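Local coordinates for type II restriction enzyme SfiI (PDB 2EZV), which recognises the double-stranded DNA sequence 5'-GGCCN(5)GGCC-3' and, as a type II restriction endonuclease, cleaves it to leave fragments with 5'-phosphate ends, at residues Q59-I70 with Y80-S88. Numbering follows the deposited sequence.
Sequences QYALEVAETYPI and YKRVRWLPS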
# COMPACT_ATOMS: atom_id res chain seq x y z
N GLN D 59 2.98 15.30 -2.38
CA GLN D 59 2.96 13.88 -2.63
C GLN D 59 2.78 13.05 -1.36
O GLN D 59 1.92 12.17 -1.32
CB GLN D 59 4.24 13.43 -3.34
CG GLN D 59 4.35 11.91 -3.40
CD GLN D 59 5.58 11.41 -4.13
OE1 GLN D 59 5.95 10.25 -3.99
NE2 GLN D 59 6.19 12.27 -4.93
N TYR D 60 3.58 13.33 -0.34
CA TYR D 60 3.50 12.58 0.91
C TYR D 60 2.15 12.76 1.57
O TYR D 60 1.62 11.83 2.18
CB TYR D 60 4.61 13.03 1.88
CG TYR D 60 6.00 12.67 1.42
CD1 TYR D 60 7.09 13.49 1.74
CD2 TYR D 60 6.25 11.51 0.69
CE1 TYR D 60 8.38 13.16 1.34
CE2 TYR D 60 7.54 11.17 0.29
CZ TYR D 60 8.60 12.00 0.62
OH TYR D 60 9.88 11.67 0.23
N ALA D 61 1.60 13.96 1.45
CA ALA D 61 0.31 14.26 2.03
C ALA D 61 -0.81 13.50 1.33
O ALA D 61 -1.66 12.91 1.99
CB ALA D 61 0.03 15.77 1.95
N LEU D 62 -0.78 13.49 -0.01
CA LEU D 62 -1.83 12.85 -0.80
C LEU D 62 -1.76 11.36 -1.12
O LEU D 62 -2.81 10.71 -1.18
CB LEU D 62 -2.01 13.60 -2.13
CG LEU D 62 -2.07 15.13 -2.20
CD1 LEU D 62 -2.95 15.52 -3.38
CD2 LEU D 62 -2.61 15.74 -0.93
N GLU D 63 -0.57 10.82 -1.34
CA GLU D 63 -0.44 9.41 -1.70
C GLU D 63 -1.03 8.49 -0.65
O GLU D 63 -1.38 7.33 -0.93
CB GLU D 63 1.03 9.03 -1.95
CG GLU D 63 1.96 9.15 -0.74
CD GLU D 63 3.42 8.87 -1.10
OE1 GLU D 63 3.76 8.85 -2.31
OE2 GLU D 63 4.24 8.68 -0.18
N VAL D 64 -1.19 9.04 0.54
CA VAL D 64 -1.69 8.32 1.69
C VAL D 64 -3.23 8.30 1.74
O VAL D 64 -3.83 7.50 2.46
CB VAL D 64 -1.05 8.97 2.97
CG1 VAL D 64 -2.10 9.54 3.89
CG2 VAL D 64 -0.13 7.98 3.66
N ALA D 65 -3.85 9.15 0.93
CA ALA D 65 -5.30 9.27 0.88
C ALA D 65 -5.88 8.91 -0.49
O ALA D 65 -6.89 9.48 -0.91
CB ALA D 65 -5.69 10.68 1.24
N GLU D 66 -5.25 7.97 -1.18
CA GLU D 66 -5.68 7.58 -2.52
C GLU D 66 -6.85 6.57 -2.49
O GLU D 66 -7.26 6.11 -1.42
CB GLU D 66 -4.48 7.00 -3.26
CG GLU D 66 -4.51 7.18 -4.77
CD GLU D 66 -4.73 8.62 -5.19
OE1 GLU D 66 -3.86 9.49 -4.95
OE2 GLU D 66 -5.80 8.88 -5.76
N THR D 67 -7.41 6.26 -3.67
CA THR D 67 -8.50 5.29 -3.76
C THR D 67 -8.33 4.25 -4.86
O THR D 67 -7.54 4.44 -5.78
CB THR D 67 -9.89 5.97 -3.99
OG1 THR D 67 -9.93 6.60 -5.28
CG2 THR D 67 -10.19 6.99 -2.90
N TYR D 68 -9.08 3.16 -4.73
CA TYR D 68 -9.14 2.04 -5.67
C TYR D 68 -8.34 2.29 -6.95
O TYR D 68 -8.88 2.77 -7.94
CB TYR D 68 -10.62 1.82 -6.01
CG TYR D 68 -10.98 0.55 -6.75
CD1 TYR D 68 -12.31 0.24 -7.01
CD2 TYR D 68 -9.99 -0.35 -7.18
CE1 TYR D 68 -12.67 -0.93 -7.67
CE2 TYR D 68 -10.34 -1.53 -7.85
CZ TYR D 68 -11.69 -1.82 -8.09
OH TYR D 68 -12.05 -2.99 -8.72
N PRO D 69 -7.04 1.95 -6.94
CA PRO D 69 -6.18 2.15 -8.11
C PRO D 69 -6.56 1.41 -9.40
O PRO D 69 -7.07 0.28 -9.38
CB PRO D 69 -4.79 1.73 -7.62
CG PRO D 69 -4.86 1.93 -6.13
CD PRO D 69 -6.25 1.41 -5.82
N ILE D 70 -6.30 2.07 -10.52
CA ILE D 70 -6.53 1.48 -11.83
C ILE D 70 -5.13 1.20 -12.36
O ILE D 70 -4.21 2.01 -12.18
CB ILE D 70 -7.28 2.45 -12.76
CG1 ILE D 70 -8.77 2.44 -12.40
CG2 ILE D 70 -7.05 2.07 -14.22
CD1 ILE D 70 -9.64 3.34 -13.26
N TYR D 80 1.87 15.34 -9.42
CA TYR D 80 1.22 14.17 -8.82
C TYR D 80 0.06 13.70 -9.69
O TYR D 80 -0.83 14.49 -10.02
CB TYR D 80 0.73 14.54 -7.42
CG TYR D 80 0.12 13.41 -6.64
CD1 TYR D 80 0.88 12.65 -5.75
CD2 TYR D 80 -1.23 13.09 -6.79
CE1 TYR D 80 0.32 11.61 -5.04
CE2 TYR D 80 -1.81 12.05 -6.08
CZ TYR D 80 -1.03 11.32 -5.20
OH TYR D 80 -1.61 10.30 -4.47
N LYS D 81 0.06 12.43 -10.07
CA LYS D 81 -1.00 11.89 -10.92
C LYS D 81 -1.29 10.43 -10.60
O LYS D 81 -0.38 9.68 -10.27
CB LYS D 81 -0.63 12.04 -12.40
N ARG D 82 -2.55 10.04 -10.70
CA ARG D 82 -2.96 8.67 -10.44
C ARG D 82 -4.27 8.40 -11.16
O ARG D 82 -5.20 9.20 -11.08
CB ARG D 82 -3.15 8.42 -8.93
CG ARG D 82 -1.88 8.42 -8.08
CD ARG D 82 -0.88 7.31 -8.48
NE ARG D 82 0.28 7.32 -7.59
CZ ARG D 82 1.34 6.51 -7.71
NH1 ARG D 82 1.39 5.60 -8.68
NH2 ARG D 82 2.34 6.61 -6.84
N VAL D 83 -4.33 7.28 -11.88
CA VAL D 83 -5.55 6.87 -12.56
C VAL D 83 -6.20 5.95 -11.53
O VAL D 83 -5.58 4.99 -11.07
CB VAL D 83 -5.24 6.06 -13.85
CG1 VAL D 83 -6.55 5.71 -14.58
CG2 VAL D 83 -4.30 6.86 -14.76
N ARG D 84 -7.45 6.24 -11.15
CA ARG D 84 -8.11 5.46 -10.11
C ARG D 84 -9.63 5.47 -10.26
O ARG D 84 -10.18 6.16 -11.10
CB ARG D 84 -7.77 6.09 -8.76
CG ARG D 84 -8.35 7.52 -8.66
CD ARG D 84 -7.94 8.32 -7.45
NE ARG D 84 -8.79 9.50 -7.34
CZ ARG D 84 -8.73 10.42 -6.38
NH1 ARG D 84 -7.83 10.32 -5.41
NH2 ARG D 84 -9.60 11.42 -6.36
N TRP D 85 -10.31 4.68 -9.42
CA TRP D 85 -11.77 4.63 -9.41
C TRP D 85 -12.20 5.51 -8.24
O TRP D 85 -11.68 5.38 -7.13
CB TRP D 85 -12.29 3.21 -9.14
CG TRP D 85 -12.11 2.22 -10.24
CD1 TRP D 85 -11.21 1.21 -10.29
CD2 TRP D 85 -12.92 2.10 -11.42
NE1 TRP D 85 -11.41 0.44 -11.41
CE2 TRP D 85 -12.46 0.96 -12.12
CE3 TRP D 85 -14.00 2.82 -11.94
CZ2 TRP D 85 -13.04 0.54 -13.32
CZ3 TRP D 85 -14.58 2.40 -13.14
CH2 TRP D 85 -14.10 1.26 -13.81
N LEU D 86 -13.14 6.41 -8.49
CA LEU D 86 -13.62 7.27 -7.43
C LEU D 86 -15.05 6.87 -7.08
O LEU D 86 -15.99 7.12 -7.84
CB LEU D 86 -13.59 8.73 -7.89
CG LEU D 86 -14.06 9.78 -6.87
CD1 LEU D 86 -13.12 9.77 -5.67
CD2 LEU D 86 -14.11 11.17 -7.51
N PRO D 87 -15.24 6.24 -5.91
CA PRO D 87 -16.61 5.86 -5.55
C PRO D 87 -17.46 7.08 -5.24
O PRO D 87 -16.98 8.04 -4.64
CB PRO D 87 -16.42 4.95 -4.34
CG PRO D 87 -15.15 5.43 -3.74
CD PRO D 87 -14.27 5.72 -4.94
N SER D 88 -18.72 7.06 -5.66
CA SER D 88 -19.62 8.17 -5.40
C SER D 88 -21.05 7.74 -5.69
O SER D 88 -21.28 6.69 -6.27
CB SER D 88 -19.28 9.38 -6.28
OG SER D 88 -19.81 9.22 -7.57
O HOH W 1 2.59 8.72 -4.60
O HOH W 2 -7.43 11.77 -2.86
O HOH W 3 -9.11 -1.27 -11.63
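Tyr-68 and Trp-85 project alongside each other in the same direction, and the planes of the tyrosine ring and the five-membered ring meet obliquely at 41°, centroids 4.2 Å apart. Trp-85 CD1 stands 3.4 Å above the plane of the Tyr-68 ring, over its centre, and Ile-70, crossing the indole at about a right angle, brings CG1 to 3.5 Å from Trp-85 CD1 over a face. Next to this cluster the backbones form a single beta bridge, Pro-69 with Arg-84, in which Trp-85 N donates to Tyr-68 O nearly straight (166°) and Ile-70 N to Val-83 O. Thr-67 OG1 adds a hydrogen bond of 2.8 Å to Trp-85 O, reached from a tilt off the carbonyl plane.

Nearer helix 49-62, Tyr-80 keeps CG anti to its backbone N (chi1 -176°), which puts one face of the ring against Leu-62 CB, a CH-pi contact 4.3 Å from that CB to the ring centroid. Tyr-80 OH donates to Glu-66 OE1, at the ring edge and in plane; at 2.4 Å the bond is very short, its exact length doubtful. Glu-66 OE2 makes a salt bridge of 2.5 Å to Arg-84 NH1, though its modelled position is less sure; Gln-95 of strand 93-104 takes Arg-84 NH2.

An alanine in place of Tyr-68 would probably leave Trp-85 CD1 and CB without the ring they pack against and free the indole to shift. Glu-63 and Arg-82, bridged by water 1, form reciprocal salt bridges with Arg-82 and Glu-63 of a neighbouring subunit. As modelled, one carboxylate shared between a phenol and a guanidinium would tie the turn after the helix to an edge of the PD-(D/E)XK nuclease sheet, and, if OE2 is rightly placed, the arginine may favour ionised Glu-66.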